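Local coordinates for protein putative phosphoenolpyruvate-dependent sugar phosphotransferase system (PTS) permease (Klebsiella pneumoniae subsp. pneumoniae, PDB 3MTQ) that probably serves as a mannose/fructose-type IIA component of the phosphoenolpyruvate-dependent sugar phosphotransferase system, relaying phosphoryl groups during sugar uptake, at residues Y24-H29 / I81-I86; N34-S39 / S108-P113; Q65-L70 / N93-F98. One frame throughout, in Å; residues are numbered along the deposited sequence.

Interaction 1. Residues Y24-H29 / I81-I86; sequences YIFASH and IVITDI
His-29 and Asp-85 meet where two adjacent parallel strands reach their C-terminal ends. A single carboxylate oxygen, Asp-85 OD2, accepts two N-H groups of this histidine. His-29 ND1 meets it at 2.6 Å on its syn side, the oxygen lying in the imidazole plane, and His-29 N comes at 2.7 Å from above the carboxylate plane. The planes of ring and carboxylate are 27° apart, nearly coplanar; the ND1 bond fixes the ring's rotation, while the backbone bond helps anchor OD2. Asp-85 CG sits between its backbone N and carbonyl carbon (chi1 55°), which brings OD2 to His-29. Upstream the packing is tight. Four backbone bonds link Ile-25 to Ile-81 and Ile-83, then Ala-27 to Ile-83 and Asp-85; the last, from Asp-85 N, bends to 133°. On one face Ile-25 CD1 lies alongside Val-82 CG2 at 3.8 Å, and Phe-95 of helix 90-96 packs on Val-82 and Ala-27. On the other, in the conformer modelled here, Ile-83 CD1 touches the Phe-26 ring edge, 4.0 Å from Phe-26 CD1, and Ile-115 packs on both. Beyond Asp-85 the contact thins: partly exposed Ile-86 brings CG2 only to 4.3 Å from His-29 CE1 and leans on Leu-112 of the second subunit. A histidine held through ND1 by an aspartate at the C-terminal ends of parallel strands is consistent with the phosphorylation site of mannose-family IIA domains.

Interaction 2. Residues N34-S39 / S108-P113; sequences NGLLNS and SGLNLP
Leu-36 forks over the turn that leads into helix 112-120, its two methyls landing on different residues. The side chain leaves helix 32-44 with CG opposite the backbone N (chi1 -176°), and a second torsion of 57° turns CD2 to Leu-110 and CD1 to Leu-112. CD2 reaches Leu-110 closely: Leu-36 CD2 lies 3.5 Å from Leu-110 CD2, a methyl-to-methyl contact, with the side chains crossing at a slant. CD1 goes the other way, over the backbone at the start of the next helix, where Leu-36 CD1 is 3.9 Å from Leu-112 N and 4.1 Å from Leu-112 CB. Leu-110 itself has an extended chain, its chi2 at 179°, and presents CB, CG and both methyls to the one methyl of Leu-36. Leu-112 leaves its backbone alongside helix 32-44 rather than at it, but its end comes nearer and sets Leu-112 CD2 4.0 Å from Ser-39 CB. Only the CB of that serine takes part here, for Ser-39 OG is bonded to His-29 O of the second subunit.

The turn carrying these leucines is shaped by polar groups facing elsewhere. The CB of Asn-111 points away from helix 32-44. Asn-111 ND2 donates to Gly-109 O at 2.9 Å, while its OD1 caps the N of Leu-114, making Asn-111 the N-cap of helix 112-120. Gly-109, at a positive phi, completes the bend. The whole contact is buried. Helix 32-44 lies against the loop joining strand 104-108 to helix 112-120; Phe-32 and Ile-83 also pack on Leu-110, Val-40 and Ile-43 on Leu-112, and Ser-108 pairs antiparallel with a strand of the second subunit, carrying the sheet across the interface.

Interaction 3. Residues Q65-L70 / N93-F98; sequences QQVEAL and NEFVRF
Val-67 turns CG1 onto the Phe-95 ring because that methyl stands opposite the backbone N (chi1 173°), while the phenylalanine, its CG beside its own backbone N (chi1 -79°), offers a face. The result is a CH-pi contact: Val-67 CG1 sits 3.8 Å from the centroid of the Phe-95 ring, 17° off the normal. The same methyl is wedged against a second ring, since Val-67 CG1 also lies 3.6 Å from Phe-98 CE2. The other branch completes the fit, with Val-67 CG2 4.0 Å from Glu-94 CB. Phe-98 meets the next residue along the helix with its edge, Phe-98 CZ lying 3.9 Å from Glu-68 CA, and Arg-97 lays its CD over one face of that ring.

Toward the outside the contact becomes electrostatic and looser. In the conformer modelled here, Glu-68 OE2 hangs over a face of the Arg-97 guanidinium, 3.4 Å from Arg-97 NE, a salt bridge by charge alone in which no N-H aims at the oxygen. Glu-94 OE1 is hydrogen-bonded to Thr-64 OG1 of helix 63-72. The two segments join helix 63-72 to helix 90-96 and the 3-10 turn following it; Phe-95 reaches Ala-27 and Leu-106 of the sheet, Val-71 packs on both phenylalanines, and Leu-53 of strand 50-55 touches Val-67 and Leu-70.

From the N terminus, strand 22-29 opens interaction 1, which closes when the chain returns at 81-86, whose first four residues form the neighbouring strand. Before that, 34-39 has opened interaction 2 and 65-70 interaction 3. Both cross interaction 1, because their second segments come after 81-86: first 93-98, closing the short loop of interaction 3, then 108-113, closing the long one of interaction 2. Interaction 3 lies wholly within that longer loop. In space the central strands separate the other two: interaction 3 lies on the sheet face of Ala-27 and Val-82, interaction 2 on that of Phe-26 and Ile-83, where Thr-84 O probably accepts a hydrogen bond from Gly-109 N.

Interaction 1. Residues Y24-H29 / I81-I86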
loop_
_atom_site.group_PDB
_atom_site.type_symbol
_atom_site.label_atom_id
_atom_site.label_comp_id
_atom_site.label_asym_id
_atom_site.label_seq_id
_atom_site.Cartn_x
_atom_site.Cartn_y
_atom_site.Cartn_z
ATOM N N TYR A 24 -11.641 -7.541 9.335
ATOM C CA TYR A 24 -11.025 -6.754 8.263
ATOM C C TYR A 24 -10.879 -7.597 6.998
ATOM O O TYR A 24 -10.564 -8.813 7.069
ATOM C CB TYR A 24 -9.647 -6.226 8.690
ATOM C CG TYR A 24 -9.587 -5.522 10.038
ATOM C CD1 TYR A 24 -9.530 -4.131 10.126
ATOM C CD2 TYR A 24 -9.558 -6.249 11.220
ATOM C CE1 TYR A 24 -9.461 -3.498 11.348
ATOM C CE2 TYR A 24 -9.500 -5.623 12.450
ATOM C CZ TYR A 24 -9.452 -4.243 12.508
ATOM O OH TYR A 24 -9.377 -3.660 13.752
ATOM N N ILE A 25 -11.116 -6.966 5.848
ATOM C CA ILE A 25 -10.882 -7.575 4.547
ATOM C C ILE A 25 -9.896 -6.648 3.805
ATOM O O ILE A 25 -10.103 -5.396 3.728
ATOM C CB ILE A 25 -12.134 -7.730 3.690
ATOM C CG1 ILE A 25 -13.106 -8.736 4.283
ATOM C CG2 ILE A 25 -11.723 -8.108 2.238
ATOM C CD1 ILE A 25 -14.508 -8.649 3.664
ATOM N N PHE A 26 -8.801 -7.227 3.360
ATOM C CA PHE A 26 -7.917 -6.568 2.410
ATOM C C PHE A 26 -8.276 -7.127 1.071
ATOM O O PHE A 26 -8.251 -8.382 0.856
ATOM C CB PHE A 26 -6.417 -6.807 2.632
ATOM C CG PHE A 26 -5.865 -6.350 3.966
ATOM C CD1 PHE A 26 -6.584 -5.537 4.851
ATOM C CD2 PHE A 26 -4.563 -6.711 4.300
ATOM C CE1 PHE A 26 -6.023 -5.163 6.070
ATOM C CE2 PHE A 26 -4.001 -6.314 5.502
ATOM C CZ PHE A 26 -4.727 -5.551 6.383
ATOM N N ALA A 27 -8.636 -6.227 0.158
ATOM C CA ALA A 27 -9.057 -6.617 -1.179
ATOM C C ALA A 27 -8.243 -5.940 -2.278
ATOM O O ALA A 27 -8.110 -4.725 -2.334
ATOM C CB ALA A 27 -10.540 -6.416 -1.380
ATOM N N SER A 28 -7.643 -6.742 -3.135
ATOM C CA SER A 28 -6.749 -6.186 -4.178
ATOM C C SER A 28 -6.815 -6.906 -5.518
ATOM O O SER A 28 -7.215 -8.081 -5.598
ATOM C CB SER A 28 -5.295 -6.172 -3.667
ATOM O OG SER A 28 -4.765 -7.524 -3.605
ATOM N N HIS A 29 -6.391 -6.179 -6.561
ATOM C CA HIS A 29 -5.971 -6.792 -7.825
ATOM C C HIS A 29 -4.737 -7.606 -7.505
ATOM O O HIS A 29 -3.746 -7.134 -7.005
ATOM C CB HIS A 29 -5.618 -5.735 -8.889
ATOM C CG HIS A 29 -6.767 -4.882 -9.342
ATOM N ND1 HIS A 29 -7.244 -3.817 -8.601
ATOM C CD2 HIS A 29 -7.463 -4.877 -10.502
ATOM C CE1 HIS A 29 -8.226 -3.233 -9.264
ATOM N NE2 HIS A 29 -8.364 -3.838 -10.432
ATOM N N ILE A 81 -14.737 -4.112 8.119
ATOM C CA ILE A 81 -13.960 -3.021 7.531
ATOM C C ILE A 81 -13.200 -3.554 6.313
ATOM O O ILE A 81 -12.286 -4.368 6.456
ATOM C CB ILE A 81 -13.008 -2.354 8.562
ATOM C CG1 ILE A 81 -13.807 -1.907 9.793
ATOM C CG2 ILE A 81 -12.247 -1.166 7.913
ATOM C CD1 ILE A 81 -12.928 -1.358 10.932
ATOM N N VAL A 82 -13.627 -3.135 5.119
ATOM C CA VAL A 82 -12.992 -3.544 3.862
ATOM C C VAL A 82 -12.055 -2.433 3.394
ATOM O O VAL A 82 -12.441 -1.222 3.339
ATOM C CB VAL A 82 -14.036 -3.885 2.750
ATOM C CG1 VAL A 82 -13.363 -4.438 1.509
ATOM C CG2 VAL A 82 -15.106 -4.895 3.244
ATOM N N ILE A 83 -10.818 -2.804 3.115
ATOM C CA ILE A 83 -9.816 -1.877 2.580
ATOM C C ILE A 83 -9.343 -2.450 1.247
ATOM O O ILE A 83 -8.779 -3.588 1.190
ATOM C CB ILE A 83 -8.564 -1.647 3.506
ATOM C CG1 ILE A 83 -8.930 -1.366 4.970
ATOM C CG2 ILE A 83 -7.736 -0.490 2.950
ATOM C CD1 ILE A 83 -9.047 -2.609 5.873
ATOM N N THR A 84 -9.617 -1.718 0.172
ATOM C CA THR A 84 -9.297 -2.138 -1.160
ATOM C C THR A 84 -8.050 -1.421 -1.650
ATOM O O THR A 84 -7.650 -0.348 -1.106
ATOM C CB THR A 84 -10.447 -1.864 -2.147
ATOM O OG1 THR A 84 -10.683 -0.424 -2.203
ATOM C CG2 THR A 84 -11.723 -2.556 -1.695
ATOM N N ASP A 85 -7.426 -1.986 -2.686
ATOM C CA ASP A 85 -6.205 -1.382 -3.252
ATOM C C ASP A 85 -6.407 0.025 -3.822
ATOM O O ASP A 85 -5.586 0.933 -3.602
ATOM C CB ASP A 85 -5.557 -2.265 -4.333
ATOM C CG ASP A 85 -6.493 -2.666 -5.494
ATOM O OD1 ASP A 85 -7.706 -2.375 -5.541
ATOM O OD2 ASP A 85 -5.983 -3.479 -6.329
ATOM N N ILE A 86 -7.471 0.201 -4.596
ATOM C CA ILE A 86 -7.625 1.521 -5.250
ATOM C C ILE A 86 -9.042 1.888 -5.576
ATOM O O ILE A 86 -9.833 1.117 -6.092
ATOM C CB ILE A 86 -6.710 1.618 -6.533
ATOM C CG1 ILE A 86 -6.710 2.989 -7.164
ATOM C CG2 ILE A 86 -7.119 0.585 -7.611
ATOM C CD1 ILE A 86 -5.569 3.195 -8.188
#

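Interaction 2. Residues N34-S39 / S108-P113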
loop_
_atom_site.group_PDB
_atom_site.type_symbol
_atom_site.label_atom_id
_atom_site.label_comp_id
_atom_site.label_asym_id
_atom_site.label_seq_id
_atom_site.Cartn_x
_atom_site.Cartn_y
_atom_site.Cartn_z
ATOM N N ASN A 34 -2.366 -10.165 0.210
ATOM C CA ASN A 34 -1.548 -11.088 0.939
ATOM C C ASN A 34 -0.173 -10.598 1.347
ATOM O O ASN A 34 0.270 -10.797 2.482
ATOM C CB ASN A 34 -1.436 -12.371 0.115
ATOM C CG ASN A 34 -2.618 -13.247 0.329
ATOM O OD1 ASN A 34 -3.227 -13.182 1.402
ATOM N ND2 ASN A 34 -2.921 -14.125 -0.637
ATOM N N GLY A 35 0.505 -9.921 0.422
ATOM C CA GLY A 35 1.808 -9.336 0.699
ATOM C C GLY A 35 1.749 -8.288 1.827
ATOM O O GLY A 35 2.616 -8.273 2.693
ATOM N N LEU A 36 0.703 -7.443 1.807
ATOM C CA LEU A 36 0.489 -6.433 2.855
ATOM C C LEU A 36 0.217 -7.075 4.227
ATOM O O LEU A 36 0.767 -6.660 5.239
ATOM C CB LEU A 36 -0.673 -5.475 2.501
ATOM C CG LEU A 36 -0.898 -4.322 3.495
ATOM C CD1 LEU A 36 0.358 -3.523 3.634
ATOM C CD2 LEU A 36 -2.018 -3.465 2.976
ATOM N N LEU A 37 -0.626 -8.100 4.251
ATOM C CA LEU A 37 -0.867 -8.867 5.485
ATOM C C LEU A 37 0.451 -9.447 6.016
ATOM O O LEU A 37 0.658 -9.515 7.193
ATOM C CB LEU A 37 -1.915 -9.956 5.255
ATOM C CG LEU A 37 -2.244 -10.811 6.485
ATOM C CD1 LEU A 37 -2.795 -9.926 7.579
ATOM C CD2 LEU A 37 -3.246 -11.915 6.087
ATOM N N ASN A 38 1.325 -9.872 5.122
ATOM C CA ASN A 38 2.663 -10.346 5.512
ATOM C C ASN A 38 3.451 -9.278 6.271
ATOM O O ASN A 38 3.994 -9.538 7.349
ATOM C CB ASN A 38 3.408 -10.872 4.293
ATOM C CG ASN A 38 4.702 -11.528 4.641
ATOM O OD1 ASN A 38 5.721 -11.293 3.979
ATOM N ND2 ASN A 38 4.686 -12.368 5.679
ATOM N N SER A 39 3.461 -8.058 5.746
ATOM C CA SER A 39 4.107 -6.928 6.399
ATOM C C SER A 39 3.578 -6.692 7.811
ATOM O O SER A 39 4.362 -6.523 8.761
ATOM C CB SER A 39 3.926 -5.671 5.563
ATOM O OG SER A 39 4.639 -5.764 4.347
ATOM N N SER A 108 -10.739 2.932 0.651
ATOM C CA SER A 108 -9.999 2.694 -0.588
ATOM C C SER A 108 -8.591 3.218 -0.470
ATOM O O SER A 108 -8.393 4.369 -0.073
ATOM C CB SER A 108 -10.672 3.392 -1.767
ATOM O OG SER A 108 -10.259 4.741 -1.852
ATOM N N GLY A 109 -7.604 2.383 -0.829
ATOM C CA GLY A 109 -6.176 2.802 -0.786
ATOM C C GLY A 109 -5.334 2.096 0.261
ATOM O O GLY A 109 -4.585 2.697 1.017
ATOM N N LEU A 110 -5.380 0.773 0.259
ATOM C CA LEU A 110 -4.549 -0.004 1.120
ATOM C C LEU A 110 -3.118 0.466 1.217
ATOM O O LEU A 110 -2.468 0.763 0.207
ATOM C CB LEU A 110 -4.464 -1.440 0.586
ATOM C CG LEU A 110 -5.432 -2.523 0.931
ATOM C CD1 LEU A 110 -4.922 -3.720 0.149
ATOM C CD2 LEU A 110 -5.455 -2.836 2.424
ATOM N N ASN A 111 -2.617 0.491 2.444
ATOM C CA ASN A 111 -1.251 0.874 2.736
ATOM C C ASN A 111 -0.942 0.487 4.155
ATOM O O ASN A 111 -1.842 0.240 4.954
ATOM C CB ASN A 111 -1.030 2.410 2.490
ATOM C CG ASN A 111 -1.749 3.283 3.491
ATOM O OD1 ASN A 111 -1.269 3.501 4.620
ATOM N ND2 ASN A 111 -2.893 3.841 3.082
ATOM N N LEU A 112 0.324 0.336 4.449
ATOM C CA LEU A 112 0.767 -0.179 5.726
ATOM C C LEU A 112 0.510 0.772 6.883
ATOM O O LEU A 112 -0.037 0.396 7.918
ATOM C CB LEU A 112 2.249 -0.535 5.673
ATOM C CG LEU A 112 2.841 -1.310 6.857
ATOM C CD1 LEU A 112 1.980 -2.479 7.463
ATOM C CD2 LEU A 112 4.284 -1.791 6.508
ATOM N N PRO A 113 0.866 2.033 6.700
ATOM C CA PRO A 113 0.618 2.848 7.884
ATOM C C PRO A 113 -0.847 2.795 8.313
ATOM O O PRO A 113 -1.149 2.755 9.519
ATOM C CB PRO A 113 0.981 4.276 7.430
ATOM C CG PRO A 113 1.530 4.184 6.023
ATOM C CD PRO A 113 1.650 2.686 5.647
#

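Interaction 3. Residues Q65-L70 / N93-F98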
loop_
_atom_site.group_PDB
_atom_site.type_symbol
_atom_site.label_atom_id
_atom_site.label_comp_id
_atom_site.label_asym_id
_atom_site.label_seq_id
_atom_site.Cartn_x
_atom_site.Cartn_y
_atom_site.Cartn_z
ATOM N N GLN A 65 -19.222 -12.958 -7.580
ATOM C CA GLN A 65 -19.521 -14.091 -6.676
ATOM C C GLN A 65 -18.488 -14.292 -5.563
ATOM O O GLN A 65 -18.868 -14.569 -4.414
ATOM C CB GLN A 65 -19.729 -15.398 -7.459
ATOM C CG GLN A 65 -18.601 -16.392 -7.334
ATOM N N GLN A 66 -17.203 -14.176 -5.913
ATOM C CA GLN A 66 -16.083 -14.195 -4.969
ATOM C C GLN A 66 -16.391 -13.161 -3.888
ATOM O O GLN A 66 -16.433 -13.472 -2.714
ATOM C CB GLN A 66 -14.755 -13.881 -5.712
ATOM C CG GLN A 66 -13.389 -14.056 -4.934
ATOM C CD GLN A 66 -12.136 -13.825 -5.823
ATOM O OE1 GLN A 66 -12.251 -13.339 -6.926
ATOM N NE2 GLN A 66 -10.932 -14.138 -5.302
ATOM N N VAL A 67 -16.682 -11.940 -4.297
ATOM C CA VAL A 67 -16.935 -10.872 -3.330
ATOM C C VAL A 67 -18.166 -11.118 -2.456
ATOM O O VAL A 67 -18.052 -11.059 -1.219
ATOM C CB VAL A 67 -17.023 -9.474 -4.026
ATOM C CG1 VAL A 67 -17.457 -8.402 -3.027
ATOM C CG2 VAL A 67 -15.666 -9.107 -4.603
ATOM N N GLU A 68 -19.322 -11.383 -3.072
ATOM C CA GLU A 68 -20.595 -11.543 -2.353
ATOM C C GLU A 68 -20.551 -12.714 -1.370
ATOM O O GLU A 68 -21.153 -12.667 -0.284
ATOM C CB GLU A 68 -21.792 -11.733 -3.328
ATOM C CG GLU A 68 -22.241 -10.473 -4.140
ATOM C CD GLU A 68 -23.755 -10.429 -4.403
ATOM O OE1 GLU A 68 -24.384 -11.503 -4.416
ATOM O OE2 GLU A 68 -24.329 -9.326 -4.586
ATOM N N ALA A 69 -19.872 -13.783 -1.786
ATOM C CA ALA A 69 -19.753 -14.979 -0.972
ATOM C C ALA A 69 -18.898 -14.716 0.270
ATOM O O ALA A 69 -19.252 -15.167 1.349
ATOM C CB ALA A 69 -19.148 -16.116 -1.808
ATOM N N LEU A 70 -17.778 -13.995 0.109
ATOM C CA LEU A 70 -16.930 -13.636 1.241
ATOM C C LEU A 70 -17.669 -12.775 2.271
ATOM O O LEU A 70 -17.632 -13.080 3.465
ATOM C CB LEU A 70 -15.654 -12.931 0.796
ATOM C CG LEU A 70 -14.726 -12.414 1.905
ATOM C CD1 LEU A 70 -14.208 -13.584 2.784
ATOM C CD2 LEU A 70 -13.570 -11.636 1.319
ATOM N N ASN A 93 -14.970 -1.222 -6.768
ATOM C CA ASN A 93 -16.304 -1.146 -7.379
ATOM C C ASN A 93 -17.222 -2.268 -6.886
ATOM O O ASN A 93 -18.365 -2.063 -6.548
ATOM C CB ASN A 93 -16.243 -1.161 -8.933
ATOM C CG ASN A 93 -15.562 0.089 -9.550
ATOM O OD1 ASN A 93 -15.433 1.134 -8.918
ATOM N ND2 ASN A 93 -15.131 -0.036 -10.805
ATOM N N GLU A 94 -16.715 -3.497 -6.855
ATOM C CA GLU A 94 -17.536 -4.585 -6.436
ATOM C C GLU A 94 -18.025 -4.482 -4.981
ATOM O O GLU A 94 -19.035 -5.089 -4.638
ATOM C CB GLU A 94 -16.760 -5.904 -6.655
ATOM C CG GLU A 94 -16.588 -6.240 -8.073
ATOM C CD GLU A 94 -17.920 -6.565 -8.743
ATOM O OE1 GLU A 94 -18.782 -7.241 -8.120
ATOM O OE2 GLU A 94 -18.104 -6.117 -9.880
ATOM N N PHE A 95 -17.353 -3.685 -4.139
ATOM C CA PHE A 95 -17.706 -3.579 -2.726
ATOM C C PHE A 95 -18.647 -2.414 -2.425
ATOM O O PHE A 95 -19.342 -2.430 -1.404
ATOM C CB PHE A 95 -16.452 -3.433 -1.860
ATOM C CG PHE A 95 -15.738 -4.721 -1.611
ATOM C CD1 PHE A 95 -16.179 -5.573 -0.624
ATOM C CD2 PHE A 95 -14.635 -5.084 -2.372
ATOM C CE1 PHE A 95 -15.525 -6.784 -0.400
ATOM C CE2 PHE A 95 -13.983 -6.275 -2.161
ATOM C CZ PHE A 95 -14.414 -7.127 -1.171
ATOM N N VAL A 96 -18.716 -1.450 -3.340
ATOM C CA VAL A 96 -19.588 -0.288 -3.174
ATOM C C VAL A 96 -21.062 -0.670 -2.896
ATOM O O VAL A 96 -21.771 0.018 -2.159
ATOM C CB VAL A 96 -19.398 0.656 -4.388
ATOM C CG1 VAL A 96 -20.476 1.734 -4.500
ATOM C CG2 VAL A 96 -18.000 1.253 -4.317
ATOM N N ARG A 97 -21.486 -1.825 -3.405
ATOM C CA ARG A 97 -22.880 -2.257 -3.251
ATOM C C ARG A 97 -23.226 -2.566 -1.803
ATOM O O ARG A 97 -24.393 -2.519 -1.418
ATOM C CB ARG A 97 -23.175 -3.491 -4.118
ATOM C CG ARG A 97 -22.178 -4.580 -3.992
ATOM C CD ARG A 97 -22.755 -5.967 -4.171
ATOM N NE ARG A 97 -23.923 -6.008 -5.046
ATOM C CZ ARG A 97 -23.924 -6.329 -6.339
ATOM N NH1 ARG A 97 -25.082 -6.328 -7.014
ATOM N NH2 ARG A 97 -22.800 -6.647 -6.969
ATOM N N PHE A 98 -22.219 -2.924 -1.006
ATOM C CA PHE A 98 -22.423 -3.306 0.398
ATOM C C PHE A 98 -22.546 -2.162 1.381
ATOM O O PHE A 98 -22.763 -2.389 2.579
ATOM C CB PHE A 98 -21.330 -4.261 0.865
ATOM C CG PHE A 98 -21.292 -5.510 0.082
ATOM C CD1 PHE A 98 -22.141 -6.552 0.385
ATOM C CD2 PHE A 98 -20.433 -5.638 -1.004
ATOM C CE1 PHE A 98 -22.108 -7.732 -0.369
ATOM C CE2 PHE A 98 -20.402 -6.807 -1.760
ATOM C CZ PHE A 98 -21.256 -7.852 -1.430
#